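Long-range contacts in oxetanocin-like protein (Pyrococcus furiosus, PDB 1XX7), which probably hydrolyses 2'-deoxyribonucleoside 5'-phosphates to deoxyribonucleosides and phosphate, as a metal-dependent 5'-deoxynucleotidase of the HD-domain family: residues D76-I82 with A98-L103; H41-V45 with A131-D135; I48-A53 with L127-A131; R21-M25 with I82-P86. The contacts are given in a common frame with arbitrary orientation. Numbering follows the deposited sequence.

Contact 1 of 4, residues D76-I82 with A98-L103. With NI (nickel (II) ion), chain G.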
loop_
_atom_site.group_PDB
_atom_site.type_symbol
_atom_site.label_atom_id
_atom_site.label_comp_id
_atom_site.label_asym_id
_atom_site.label_seq_id
_atom_site.Cartn_x
_atom_site.Cartn_y
_atom_site.Cartn_z
ATOM N N ASP A 76 18.172 12.296 12.004
ATOM C CA ASP A 76 16.976 12.698 11.262
ATOM C C ASP A 76 15.744 12.749 12.166
ATOM O O ASP A 76 14.629 12.878 11.671
ATOM C CB ASP A 76 16.729 11.748 10.098
ATOM C CG ASP A 76 17.609 12.050 8.901
ATOM O OD1 ASP A 76 18.275 13.086 8.893
ATOM O OD2 ASP A 76 17.639 11.254 7.942
ATOM N N LEU A 77 15.953 12.727 13.487
ATOM C CA LEU A 77 14.850 12.729 14.428
ATOM C C LEU A 77 14.030 14.042 14.425
ATOM O O LEU A 77 12.826 14.029 14.717
ATOM C CB LEU A 77 15.391 12.459 15.817
ATOM C CG LEU A 77 14.420 12.147 16.947
ATOM C CD1 LEU A 77 13.287 11.128 16.546
ATOM C CD2 LEU A 77 15.263 11.625 18.113
ATOM N N GLY A 78 14.684 15.156 14.072
ATOM C CA GLY A 78 13.999 16.423 13.852
ATOM C C GLY A 78 12.947 16.386 12.734
ATOM O O GLY A 78 12.041 17.238 12.694
ATOM N N GLU A 79 13.060 15.388 11.852
ATOM C CA GLU A 79 12.082 15.168 10.796
ATOM C C GLU A 79 10.750 14.627 11.318
ATOM O O GLU A 79 9.747 14.731 10.632
ATOM C CB GLU A 79 12.668 14.269 9.688
ATOM C CG GLU A 79 13.919 14.888 9.104
ATOM C CD GLU A 79 14.467 14.220 7.858
ATOM O OE1 GLU A 79 14.139 13.046 7.539
ATOM O OE2 GLU A 79 15.284 14.888 7.211
ATOM N N ALA A 80 10.742 14.083 12.541
ATOM C CA ALA A 80 9.514 13.740 13.226
ATOM C C ALA A 80 8.586 14.931 13.328
ATOM O O ALA A 80 7.382 14.778 13.275
ATOM C CB ALA A 80 9.802 13.160 14.637
ATOM N N ILE A 81 9.165 16.109 13.449
ATOM C CA ILE A 81 8.446 17.398 13.516
ATOM C C ILE A 81 8.348 18.125 12.156
ATOM O O ILE A 81 7.290 18.602 11.763
ATOM C CB ILE A 81 9.164 18.274 14.600
ATOM C CG1 ILE A 81 9.317 17.413 15.870
ATOM C CG2 ILE A 81 8.435 19.564 14.857
ATOM C CD1 ILE A 81 9.507 18.133 17.123
ATOM N N ILE A 82 9.458 18.156 11.432
ATOM C CA ILE A 82 9.616 18.959 10.204
ATOM C C ILE A 82 9.213 18.192 8.929
ATOM O O ILE A 82 8.922 18.817 7.906
ATOM C CB ILE A 82 11.094 19.425 10.069
ATOM C CG1 ILE A 82 11.501 20.357 11.230
ATOM C CG2 ILE A 82 11.393 20.066 8.684
ATOM C CD1 ILE A 82 10.540 21.526 11.487
ATOM N N ALA A 98 15.716 24.341 10.538
ATOM C CA ALA A 98 14.410 24.032 11.144
ATOM C C ALA A 98 14.473 22.722 11.960
ATOM O O ALA A 98 13.878 22.630 13.047
ATOM C CB ALA A 98 13.322 23.981 10.074
ATOM N N GLU A 99 15.229 21.740 11.476
ATOM C CA GLU A 99 15.452 20.475 12.252
ATOM C C GLU A 99 16.214 20.739 13.550
ATOM O O GLU A 99 15.877 20.166 14.591
ATOM C CB GLU A 99 16.214 19.411 11.444
ATOM C CG GLU A 99 15.454 18.782 10.276
ATOM C CD GLU A 99 16.233 17.600 9.609
ATOM O OE1 GLU A 99 16.936 16.833 10.306
ATOM O OE2 GLU A 99 16.107 17.423 8.378
ATOM N N ALA A 100 17.240 21.604 13.488
ATOM C CA ALA A 100 18.050 21.909 14.666
ATOM C C ALA A 100 17.194 22.580 15.717
ATOM O O ALA A 100 17.288 22.233 16.898
ATOM C CB ALA A 100 19.268 22.784 14.308
ATOM N N LYS A 101 16.329 23.508 15.285
ATOM C CA LYS A 101 15.410 24.168 16.186
ATOM C C LYS A 101 14.416 23.184 16.812
ATOM O O LYS A 101 14.134 23.259 18.013
ATOM C CB LYS A 101 14.643 25.289 15.492
ATOM C CG LYS A 101 15.399 26.557 15.286
ATOM N N ALA A 102 13.848 22.301 15.999
ATOM C CA ALA A 102 12.890 21.303 16.501
ATOM C C ALA A 102 13.563 20.389 17.528
ATOM O O ALA A 102 13.009 20.157 18.618
ATOM C CB ALA A 102 12.310 20.464 15.332
ATOM N N LEU A 103 14.754 19.873 17.176
ATOM C CA LEU A 103 15.533 19.063 18.108
ATOM C C LEU A 103 15.836 19.796 19.430
ATOM O O LEU A 103 15.693 19.225 20.501
ATOM C CB LEU A 103 16.844 18.584 17.476
ATOM C CG LEU A 103 16.840 17.261 16.706
ATOM C CD1 LEU A 103 18.282 16.938 16.284
ATOM C CD2 LEU A 103 16.229 16.096 17.522
HETATM NI NI NI G . 19.456 10.659 6.976
HETATM O O HOH W 1 17.081 15.903 12.615
#
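This is a buried packing contact between a turn and a helix: a type I turn (Asp76 to Glu79) leads from the nickel site into the short helix 79-82 and lies against helix 95-106. The closest backbone approach is Gly78 CA to Glu99 CA, 4.6 Å, and an ideal CB on Gly78 would clash with Glu99 O. Around this point the packing is apolar: Ile81 CB meets Ala102 CB at 3.9 Å, Ile82 CD1 meets Ala98 CB at 4.0 Å, and Leu77 CB meets Leu103 CD2 at 4.1 Å. A bridging water accepts from Gly78 N (2.9 Å) and donates to Glu99 OE1 (2.5 Å). Asp76 OD2 binds nickel at 2.1 Å, completing its site with His41, His75 and Asp132. Behind this oxygen three acidic side chains converge: Glu79 OE2 lies 2.9 Å from Glu99 OE2, and Asp76 OD1 4.2 Å from Glu99 OE1. No direct polar bond joins the segments: apolar packing and one water hold them, while Glu79 and Glu99 would repel if both were charged.

Contact 2 of 4, residues H41-V45 with A131-D135. With NI (nickel (II) ion), chain G.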
loop_
_atom_site.group_PDB
_atom_site.type_symbol
_atom_site.label_atom_id
_atom_site.label_comp_id
_atom_site.label_asym_id
_atom_site.label_seq_id
_atom_site.Cartn_x
_atom_site.Cartn_y
_atom_site.Cartn_z
ATOM N N HIS A 41 15.257 4.176 7.015
ATOM C CA HIS A 41 16.453 4.828 6.598
ATOM C C HIS A 41 17.450 4.959 7.724
ATOM O O HIS A 41 18.603 4.587 7.556
ATOM C CB HIS A 41 16.094 6.235 6.099
ATOM C CG HIS A 41 17.255 7.131 5.987
ATOM N ND1 HIS A 41 18.324 6.853 5.169
ATOM C CD2 HIS A 41 17.543 8.304 6.600
ATOM C CE1 HIS A 41 19.217 7.822 5.262
ATOM N NE2 HIS A 41 18.762 8.719 6.110
ATOM N N SER A 42 16.983 5.506 8.844
ATOM C CA SER A 42 17.799 5.766 10.019
ATOM C C SER A 42 18.341 4.530 10.702
ATOM O O SER A 42 19.466 4.569 11.254
ATOM C CB SER A 42 17.023 6.577 11.055
ATOM O OG SER A 42 16.719 7.849 10.571
ATOM N N TYR A 43 17.557 3.457 10.675
ATOM C CA TYR A 43 18.039 2.145 11.070
ATOM C C TYR A 43 19.288 1.709 10.302
ATOM O O TYR A 43 20.294 1.265 10.922
ATOM C CB TYR A 43 16.984 1.038 10.905
ATOM C CG TYR A 43 17.657 -0.269 11.152
ATOM C CD1 TYR A 43 18.060 -0.614 12.450
ATOM C CD2 TYR A 43 18.024 -1.075 10.131
ATOM C CE1 TYR A 43 18.765 -1.772 12.697
ATOM C CE2 TYR A 43 18.747 -2.258 10.368
ATOM C CZ TYR A 43 19.104 -2.579 11.669
ATOM O OH TYR A 43 19.822 -3.700 11.951
ATOM N N ARG A 44 19.224 1.736 8.964
ATOM C CA ARG A 44 20.378 1.254 8.167
ATOM C C ARG A 44 21.566 2.215 8.218
ATOM O O ARG A 44 22.730 1.779 8.104
ATOM C CB ARG A 44 20.036 0.888 6.724
ATOM C CG ARG A 44 21.076 -0.055 6.148
ATOM C CD ARG A 44 20.692 -0.726 4.878
ATOM N NE ARG A 44 20.547 0.234 3.801
ATOM C CZ ARG A 44 20.266 -0.076 2.541
ATOM N NH1 ARG A 44 20.194 -1.342 2.155
ATOM N NH2 ARG A 44 20.119 0.892 1.656
ATOM N N VAL A 45 21.293 3.496 8.412
ATOM C CA VAL A 45 22.373 4.479 8.660
ATOM C C VAL A 45 23.185 4.086 9.955
ATOM O O VAL A 45 24.425 4.099 9.932
ATOM C CB VAL A 45 21.837 5.951 8.756
ATOM C CG1 VAL A 45 22.925 6.921 9.221
ATOM C CG2 VAL A 45 21.305 6.401 7.421
ATOM N N ALA A 131 27.671 7.423 5.992
ATOM C CA ALA A 131 26.708 6.316 6.145
ATOM C C ALA A 131 25.339 6.687 5.579
ATOM O O ALA A 131 24.668 5.898 4.972
ATOM C CB ALA A 131 26.580 5.939 7.641
ATOM N N ASP A 132 24.932 7.910 5.846
ATOM C CA ASP A 132 23.668 8.428 5.392
ATOM C C ASP A 132 23.522 8.446 3.847
ATOM O O ASP A 132 22.501 8.009 3.274
ATOM C CB ASP A 132 23.527 9.821 5.966
ATOM C CG ASP A 132 22.192 10.421 5.668
ATOM O OD1 ASP A 132 21.194 9.961 6.211
ATOM O OD2 ASP A 132 22.129 11.345 4.862
ATOM N N LYS A 133 24.571 8.944 3.199
ATOM C CA LYS A 133 24.664 8.966 1.753
ATOM C C LYS A 133 24.765 7.597 1.162
ATOM O O LYS A 133 24.188 7.338 0.114
ATOM C CB LYS A 133 25.844 9.850 1.338
ATOM C CG LYS A 133 25.524 11.344 1.589
ATOM C CD LYS A 133 26.760 12.211 1.611
ATOM C CE LYS A 133 26.397 13.692 1.803
ATOM N NZ LYS A 133 25.179 14.053 0.980
ATOM N N LEU A 134 25.491 6.702 1.824
ATOM C CA LEU A 134 25.573 5.303 1.369
ATOM C C LEU A 134 24.243 4.557 1.453
ATOM O O LEU A 134 23.919 3.808 0.563
ATOM C CB LEU A 134 26.642 4.545 2.131
ATOM C CG LEU A 134 28.075 5.021 1.832
ATOM C CD1 LEU A 134 29.044 4.119 2.556
ATOM C CD2 LEU A 134 28.380 5.063 0.353
ATOM N N ASP A 135 23.493 4.750 2.536
ATOM C CA ASP A 135 22.176 4.171 2.637
ATOM C C ASP A 135 21.292 4.618 1.430
ATOM O O ASP A 135 20.656 3.792 0.795
ATOM C CB ASP A 135 21.493 4.587 3.926
ATOM C CG ASP A 135 20.046 4.175 3.956
ATOM O OD1 ASP A 135 19.755 2.950 4.012
ATOM O OD2 ASP A 135 19.204 5.079 3.888
HETATM NI NI NI G . 19.456 10.659 6.976
#
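Two helical segments cross steeply here: the axes of 41-45 (helix 38-58) and 131-135 (helix 123-145) approach to 9.0 Å with 122° between their N-to-C directions, and Val45 CA lies 5.3 Å from Asp132 CA. Val45 fills the crossing point, its CG2 lying 3.7 Å from Asp132 CA and 3.9 Å from Asp135 CB, while its CG1 is 4.1 Å from Ala131 CB. The polar chemistry lies to one side. His41 NE2 (2.2 Å) and Asp132 OD1 (2.0 Å) both bind nickel; their own separation of 2.7 Å reflects the shared ion and is not a hydrogen bond. At the other nitrogen of the ring, His41 ND1 donates to Asp135 OD2 in a very short bond of 2.4 Å, nearly in the ring plane, which fixes the imidazole with NE2 facing the metal. The second carboxylate oxygen, Asp135 OD1, takes a salt bridge from Arg44 NE at 2.8 Å, and Arg44 NH2 adds weak bonds to Asp135 OD1 and Asp135 O, both 3.1 Å. Asp135 also salt-bridges Lys20 of a third subunit, as Arg44 does Glu142 of its own chain. With His75 and Asp76 as the remaining ligands, the arrangement is the H...HD...D metal site of the HD domain, its first His and last Asp delivered by two crossing helices and its histidine oriented by a second-shell carboxylate.

Contact 3 of 4, residues I48-A53 with L127-A131; sequences ITLLLA and LVKIA
Both segments are regular α-helix, 48-53 within helix 38-58 and 127-131 within helix 123-145. Their axes approach to 9.1 Å at a signed crossing angle of 121°, with Thr49 CA 5.5 Å from Ala131 CA. Ile48 (chi1 m, chi2 t) points toward the partner and sets CG2 3.6 Å from Ala131 CB. Thr49 takes the m rotamer, which turns OG1 back to hydrogen-bond Val45 O one turn earlier; the same OG1 lies 3.3 Å from Ala131 CB and 4.0 Å from Val128 CG2. Leu52 (m, t) reaches across, its CD1 3.9 Å from Ile130 CG2 and its CB 3.5 Å from Leu127 CD1. The interface has knobs-into-holes character within the helical core of the HD domain: Ala131 enters the hole between Val45, Ile48, Thr49 and Leu52, and Leu127 the one between Thr49, Leu52, Ala53 and Leu56. Leu127 adopts t, p, so that CD2 stands 4.0 Å from Ala53 CB and 4.1 Å from Thr49 CG2. Ile130 is m, t. Val128 (t) lies at the flank, its side chain about 7 Å from the nickel and against Ile71 of helix 65-74; the same helix covers Thr49 (Ala68, Ala72) and Ala53 (Val65).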
loop_
_atom_site.group_PDB
_atom_site.type_symbol
_atom_site.label_atom_id
_atom_site.label_comp_id
_atom_site.label_asym_id
_atom_site.label_seq_id
_atom_site.Cartn_x
_atom_site.Cartn_y
_atom_site.Cartn_z
ATOM N N ILE A 48 25.117 0.986 9.085
ATOM C CA ILE A 48 26.244 1.213 8.206
ATOM C C ILE A 48 27.349 1.904 9.007
ATOM O O ILE A 48 28.527 1.590 8.831
ATOM C CB ILE A 48 25.862 2.089 6.976
ATOM C CG1 ILE A 48 24.970 1.309 6.018
ATOM C CG2 ILE A 48 27.138 2.620 6.242
ATOM C CD1 ILE A 48 24.234 2.168 5.054
ATOM N N THR A 49 26.951 2.830 9.871
ATOM C CA THR A 49 27.890 3.543 10.759
ATOM C C THR A 49 28.744 2.554 11.596
ATOM O O THR A 49 29.968 2.689 11.673
ATOM C CB THR A 49 27.139 4.560 11.695
ATOM O OG1 THR A 49 26.517 5.582 10.916
ATOM C CG2 THR A 49 28.096 5.200 12.699
ATOM N N LEU A 50 28.066 1.581 12.217
ATOM C CA LEU A 50 28.691 0.487 12.940
ATOM C C LEU A 50 29.676 -0.279 12.075
ATOM O O LEU A 50 30.825 -0.466 12.454
ATOM C CB LEU A 50 27.619 -0.461 13.448
ATOM C CG LEU A 50 28.040 -1.690 14.264
ATOM C CD1 LEU A 50 28.811 -1.259 15.495
ATOM C CD2 LEU A 50 26.813 -2.436 14.671
ATOM N N LEU A 51 29.206 -0.728 10.922
ATOM C CA LEU A 51 30.024 -1.431 9.954
ATOM C C LEU A 51 31.268 -0.611 9.524
ATOM O O LEU A 51 32.394 -1.116 9.533
ATOM C CB LEU A 51 29.178 -1.778 8.713
ATOM C CG LEU A 51 29.538 -3.098 8.054
ATOM C CD1 LEU A 51 29.062 -4.323 8.932
ATOM C CD2 LEU A 51 28.977 -3.188 6.618
ATOM N N LEU A 52 31.063 0.647 9.148
ATOM C CA LEU A 52 32.181 1.486 8.723
ATOM C C LEU A 52 33.148 1.767 9.886
ATOM O O LEU A 52 34.348 1.662 9.707
ATOM C CB LEU A 52 31.704 2.782 8.062
ATOM C CG LEU A 52 30.812 2.702 6.793
ATOM C CD1 LEU A 52 30.276 4.069 6.456
ATOM C CD2 LEU A 52 31.498 2.153 5.625
ATOM N N ALA A 53 32.622 2.119 11.060
ATOM C CA ALA A 53 33.441 2.262 12.266
ATOM C C ALA A 53 34.373 1.052 12.431
ATOM O O ALA A 53 35.573 1.216 12.659
ATOM C CB ALA A 53 32.557 2.430 13.503
ATOM N N LEU A 127 31.770 10.476 9.475
ATOM C CA LEU A 127 31.399 9.064 9.393
ATOM C C LEU A 127 29.867 8.850 9.179
ATOM O O LEU A 127 29.472 8.033 8.368
ATOM C CB LEU A 127 31.874 8.281 10.634
ATOM C CG LEU A 127 31.457 6.792 10.668
ATOM C CD1 LEU A 127 31.905 6.035 9.454
ATOM C CD2 LEU A 127 31.994 6.115 11.930
ATOM N N VAL A 128 29.046 9.572 9.931
ATOM C CA VAL A 128 27.609 9.408 9.844
ATOM C C VAL A 128 27.068 10.041 8.562
ATOM O O VAL A 128 26.132 9.508 7.976
ATOM C CB VAL A 128 26.879 9.958 11.088
ATOM C CG1 VAL A 128 25.398 9.721 10.951
ATOM C CG2 VAL A 128 27.376 9.262 12.360
ATOM N N LYS A 129 27.660 11.153 8.123
ATOM C CA LYS A 129 27.355 11.702 6.801
ATOM C C LYS A 129 27.645 10.735 5.641
ATOM O O LYS A 129 26.858 10.604 4.670
ATOM C CB LYS A 129 28.108 13.037 6.580
ATOM C CG LYS A 129 27.581 13.881 5.381
ATOM C CD LYS A 129 26.192 14.532 5.621
ATOM C CE LYS A 129 26.346 15.862 6.393
ATOM N NZ LYS A 129 25.090 16.596 6.779
ATOM N N ILE A 130 28.760 10.036 5.737
ATOM C CA ILE A 130 29.065 9.011 4.775
ATOM C C ILE A 130 28.025 7.882 4.805
ATOM O O ILE A 130 27.580 7.435 3.779
ATOM C CB ILE A 130 30.485 8.472 4.974
ATOM C CG1 ILE A 130 31.481 9.522 4.490
ATOM C CG2 ILE A 130 30.708 7.189 4.136
ATOM C CD1 ILE A 130 32.899 9.243 4.935
ATOM N N ALA A 131 27.671 7.423 5.992
ATOM C CA ALA A 131 26.708 6.316 6.145
ATOM C C ALA A 131 25.339 6.687 5.579
ATOM O O ALA A 131 24.668 5.898 4.972
ATOM C CB ALA A 131 26.580 5.939 7.641
#

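Contact 4 of 4, residues R21-M25 with I82-P86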
loop_
_atom_site.group_PDB
_atom_site.type_symbol
_atom_site.label_atom_id
_atom_site.label_comp_id
_atom_site.label_asym_id
_atom_site.label_seq_id
_atom_site.Cartn_x
_atom_site.Cartn_y
_atom_site.Cartn_z
ATOM N N ARG A 21 6.368 6.300 10.283
ATOM C CA ARG A 21 5.275 6.598 9.363
ATOM C C ARG A 21 5.623 7.676 8.341
ATOM O O ARG A 21 5.069 7.660 7.266
ATOM C CB ARG A 21 4.052 7.008 10.154
ATOM C CG ARG A 21 3.693 5.921 11.094
ATOM C CD ARG A 21 2.379 6.119 11.696
ATOM N NE ARG A 21 2.296 7.318 12.499
ATOM C CZ ARG A 21 2.680 7.431 13.764
ATOM N NH1 ARG A 21 3.278 6.443 14.405
ATOM N NH2 ARG A 21 2.506 8.583 14.388
ATOM N N ILE A 22 6.544 8.575 8.689
ATOM C CA ILE A 22 6.960 9.658 7.801
ATOM C C ILE A 22 7.797 9.096 6.625
ATOM O O ILE A 22 8.775 8.380 6.839
ATOM C CB ILE A 22 7.689 10.793 8.627
ATOM C CG1 ILE A 22 6.654 11.520 9.489
ATOM C CG2 ILE A 22 8.372 11.810 7.718
ATOM C CD1 ILE A 22 7.240 12.327 10.681
ATOM N N PRO A 23 7.332 9.313 5.376
ATOM C CA PRO A 23 8.092 8.789 4.240
ATOM C C PRO A 23 9.359 9.611 3.884
ATOM O O PRO A 23 9.493 10.822 4.149
ATOM C CB PRO A 23 7.068 8.766 3.075
ATOM C CG PRO A 23 6.031 9.691 3.457
ATOM C CD PRO A 23 6.082 9.980 4.935
ATOM N N ARG A 24 10.314 8.881 3.369
ATOM C CA ARG A 24 11.417 9.463 2.683
ATOM C C ARG A 24 10.862 10.039 1.320
ATOM O O ARG A 24 10.546 9.268 0.362
ATOM C CB ARG A 24 12.459 8.363 2.502
ATOM C CG ARG A 24 13.080 7.942 3.826
ATOM C CD ARG A 24 14.310 8.813 4.154
ATOM N NE ARG A 24 15.432 8.464 3.266
ATOM C CZ ARG A 24 16.534 9.209 3.057
ATOM N NH1 ARG A 24 17.482 8.776 2.230
ATOM N NH2 ARG A 24 16.687 10.388 3.651
ATOM N N MET A 25 10.745 11.370 1.271
ATOM C CA MET A 25 9.954 12.079 0.235
ATOM C C MET A 25 10.559 12.039 -1.160
ATOM O O MET A 25 9.831 11.948 -2.138
ATOM C CB MET A 25 9.672 13.541 0.644
ATOM C CG MET A 25 8.566 13.680 1.684
ATOM S SD MET A 25 6.849 13.253 1.140
ATOM C CE MET A 25 6.885 13.739 -0.507
ATOM N N ILE A 82 9.458 18.156 11.432
ATOM C CA ILE A 82 9.616 18.959 10.204
ATOM C C ILE A 82 9.213 18.192 8.929
ATOM O O ILE A 82 8.922 18.817 7.906
ATOM C CB ILE A 82 11.094 19.425 10.069
ATOM C CG1 ILE A 82 11.501 20.357 11.230
ATOM C CG2 ILE A 82 11.393 20.066 8.684
ATOM C CD1 ILE A 82 10.540 21.526 11.487
ATOM N N THR A 83 9.157 16.852 9.027
ATOM C CA THR A 83 9.092 15.919 7.874
ATOM C C THR A 83 10.403 15.933 7.096
ATOM O O THR A 83 11.287 16.729 7.370
ATOM C CB THR A 83 7.907 16.164 6.880
ATOM O OG1 THR A 83 8.153 17.344 6.082
ATOM C CG2 THR A 83 6.605 16.302 7.646
ATOM N N ASP A 84 10.512 15.006 6.147
ATOM C CA ASP A 84 11.671 14.871 5.325
ATOM C C ASP A 84 11.485 15.804 4.097
ATOM O O ASP A 84 10.925 15.415 3.097
ATOM C CB ASP A 84 11.817 13.403 4.896
ATOM C CG ASP A 84 13.048 13.160 4.068
ATOM O OD1 ASP A 84 14.012 13.938 4.189
ATOM O OD2 ASP A 84 13.048 12.214 3.265
ATOM N N LEU A 85 11.963 17.030 4.188
ATOM C CA LEU A 85 11.811 17.971 3.094
ATOM C C LEU A 85 12.657 17.537 1.883
ATOM O O LEU A 85 13.866 17.274 2.007
ATOM C CB LEU A 85 12.138 19.396 3.544
ATOM C CG LEU A 85 11.226 19.881 4.674
ATOM C CD1 LEU A 85 11.627 21.280 5.146
ATOM C CD2 LEU A 85 9.774 19.857 4.267
ATOM N N PRO A 86 11.995 17.386 0.718
ATOM C CA PRO A 86 12.734 17.015 -0.490
ATOM C C PRO A 86 13.580 18.175 -0.991
ATOM O O PRO A 86 13.438 19.320 -0.500
ATOM C CB PRO A 86 11.618 16.643 -1.493
ATOM C CG PRO A 86 10.380 17.384 -1.001
ATOM C CD PRO A 86 10.541 17.560 0.469
HETATM O O HOH W 2 8.324 13.226 5.006
#
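Hydrogen bonding centres on Asp84, whose CA-to-CB bond points at segment 21-25. Its OD2 accepts from Met25 N at 3.2 Å (N-H...O angle 148°), the first backbone amide of helix 25-30, just after Arg24 at the N-cap position. A water completes a second link, donating to Pro23 O (2.8 Å) and accepting from Asp84 N (3.0 Å). On the segment 82-86 itself, Thr83 OG1 donates to Ile82 O in a very short bond of 2.5 Å where the chain leaves helix 79-82 with positive phi. Electrostatics play a lesser part: Arg24 NH2 is 4.1 Å from Asp84 OD2, but the oxygen is well out of the guanidinium plane, and Arg24 NE makes its salt bridge with Glu36. Van der Waals packing fills the ends: Ile22 CG2 rests 4.2 Å from Thr83 CA, and Met25 CB 4.1 Å from Pro86 CD. The touching parts run almost alongside, their end-to-end directions only 10° apart. Leu85 and Pro86 also pack on Leu85 and Thr83 of the second subunit, so this loop pair borders a subunit interface. The polar links between the two loops are thus one carboxylate and one water, with modest apolar packing at either end: Asp84 supplies an acceptor to a helix start, and its charge lies near Arg24, whose side chain comes to about 4 Å from the nickel.

In the fold
All four contacts are buried, but at different depths. Contacts 2 and 3 join the same two helices, 38-58 and 123-145, share Ala131, and have centres 8 Å apart near the middle of the chain. Their chemistry divides along the crossing, polar and metal-binding in contact 2, apolar in contact 3. Contacts 1 and 4 lie farther out, share Ile82, and both meet the second subunit; contacts 2 and 3 both meet the third, which contact 1 also touches through Leu77. Nickel links contacts 1 and 2, where Asp76 OD2 comes to 3.2 Å from His41 CD2. Contact 4 reaches the same site through Arg24 NE, 3.5 Å from His41 CG, and adds Asp84 to the acidic cluster of contact 1.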